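Local coordinates for flagellar biosynthetic protein flhB (Aquifex aeolicus, PDB 3B1S) that is probably required, as a whole membrane protein of which this is the C-terminal domain, for flagellar rod formation and may form part of the flagellin export apparatus, at residues A56-V59 against G60-I63. Numbering follows the deposited sequence.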
loop_
_atom_site.group_PDB
_atom_site.type_symbol
_atom_site.label_atom_id
_atom_site.label_comp_id
_atom_site.label_asym_id
_atom_site.label_seq_id
_atom_site.Cartn_x
_atom_site.Cartn_y
_atom_site.Cartn_z
ATOM N N ALA D 56 -8.523 -2.170 -7.852
ATOM C CA ALA D 56 -8.451 -3.599 -8.087
ATOM C C ALA D 56 -8.496 -4.438 -6.808
ATOM O O ALA D 56 -9.108 -5.508 -6.773
ATOM C CB ALA D 56 -7.209 -3.925 -8.907
ATOM N N VAL D 57 -7.748 -3.987 -5.817
ATOM C CA VAL D 57 -7.578 -4.719 -4.589
ATOM C C VAL D 57 -8.047 -4.047 -3.342
ATOM O O VAL D 57 -8.560 -2.954 -3.384
ATOM C CB VAL D 57 -6.140 -5.119 -4.412
ATOM C CG1 VAL D 57 -5.804 -6.240 -5.360
ATOM C CG2 VAL D 57 -5.260 -3.949 -4.674
ATOM N N GLU D 58 -7.883 -4.733 -2.225
ATOM C CA GLU D 58 -8.385 -4.219 -0.989
ATOM C C GLU D 58 -7.481 -4.557 0.180
ATOM O O GLU D 58 -6.697 -5.506 0.134
ATOM C CB GLU D 58 -9.803 -4.745 -0.757
ATOM C CG GLU D 58 -9.884 -6.233 -0.400
ATOM C CD GLU D 58 -11.319 -6.722 -0.244
ATOM O OE1 GLU D 58 -12.133 -6.457 -1.160
ATOM O OE2 GLU D 58 -11.634 -7.363 0.791
ATOM N N VAL D 59 -7.638 -3.788 1.247
ATOM C CA VAL D 59 -6.782 -3.882 2.412
ATOM C C VAL D 59 -6.891 -5.185 3.194
ATOM O O VAL D 59 -7.943 -5.525 3.728
ATOM C CB VAL D 59 -7.026 -2.703 3.334
ATOM C CG1 VAL D 59 -6.077 -2.747 4.536
ATOM C CG2 VAL D 59 -6.873 -1.402 2.543
ATOM N N GLY D 60 -5.767 -5.886 3.279
ATOM C CA GLY D 60 -5.663 -7.139 4.008
ATOM C C GLY D 60 -5.704 -8.350 3.100
ATOM O O GLY D 60 -5.397 -9.449 3.524
ATOM N N LYS D 61 -6.064 -8.155 1.843
ATOM C CA LYS D 61 -6.137 -9.282 0.937
ATOM C C LYS D 61 -5.082 -9.331 -0.198
ATOM O O LYS D 61 -4.982 -8.414 -1.025
ATOM C CB LYS D 61 -7.565 -9.425 0.425
ATOM C CG LYS D 61 -8.525 -9.781 1.566
ATOM C CD LYS D 61 -9.983 -9.875 1.115
ATOM C CE LYS D 61 -10.900 -10.106 2.329
ATOM N NZ LYS D 61 -12.198 -10.707 1.907
ATOM N N GLU D 62 -4.447 -10.487 -0.337
ATOM C CA GLU D 62 -3.362 -10.713 -1.269
ATOM C C GLU D 62 -3.772 -10.358 -2.653
ATOM O O GLU D 62 -4.896 -10.533 -3.034
ATOM C CB GLU D 62 -3.019 -12.187 -1.326
ATOM C CG GLU D 62 -2.244 -12.707 -0.188
ATOM C CD GLU D 62 -1.868 -14.125 -0.403
ATOM O OE1 GLU D 62 -1.217 -14.713 0.462
ATOM O OE2 GLU D 62 -2.229 -14.663 -1.446
ATOM N N ILE D 63 -2.832 -9.819 -3.396
ATOM C CA ILE D 63 -3.102 -9.326 -4.727
ATOM C C ILE D 63 -3.571 -10.485 -5.588
ATOM O O ILE D 63 -3.363 -11.654 -5.252
ATOM C CB ILE D 63 -1.865 -8.622 -5.334
ATOM C CG1 ILE D 63 -0.684 -9.585 -5.460
ATOM C CG2 ILE D 63 -1.443 -7.485 -4.443
ATOM C CD1 ILE D 63 0.434 -9.120 -6.365
#
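Glu58 and Lys61, the first and last residues of a tight turn, run their side chains side by side in the same direction. Carboxylate oxygen Glu58 OE2 makes a salt bridge with Lys61 NZ at 3.6 Å. Closer in, the aliphatic parts lie alongside each other, with Glu58 CG 3.9 Å from Lys61 CD. The glutamate gets there by tucking CG between its own backbone N and carbonyl carbon (chi1 72°) and extending beyond it. The lysine chain is extended too, and the carboxylate oxygen lies alongside its outer methylenes CD and CE, with the ammonium a little farther on, on an exposed face.

Beneath this pair, the backbone closes a type II beta turn from Glu58 to Lys61. Lys61 N donates to Glu58 O over 3.2 Å, with a fairly straight N-H...O angle of 161° and the donor tilted 34° out of the carbonyl plane. Val59 and Gly60 occupy the two central positions. Gly60 has a positive phi, where a CB would be jammed against Val59 O; glycine is the usual residue at this position of a type II turn.

On either side of the turn in sequence, the arms run roughly antiparallel, and Val57 CG1 reaches over to Ile63 CA at 4.2 Å. Both residues are buried, in contrast to the exposed charged pair. Val59, at the turn, packs on an apolar side chain of the chain of another protein in the assembly.

The turn and its two arms lie in the loop between helix 47-53 and helix 68-84. Backbone hydrogen bonds tie Gly60 to Val20 and Ile63 to Pro18, while Val57 and Ile63 both rest on Val20 of strand 19-25. Ile63 also touches Tyr68 and Val71, joining the returning arm to the start of helix 68-84.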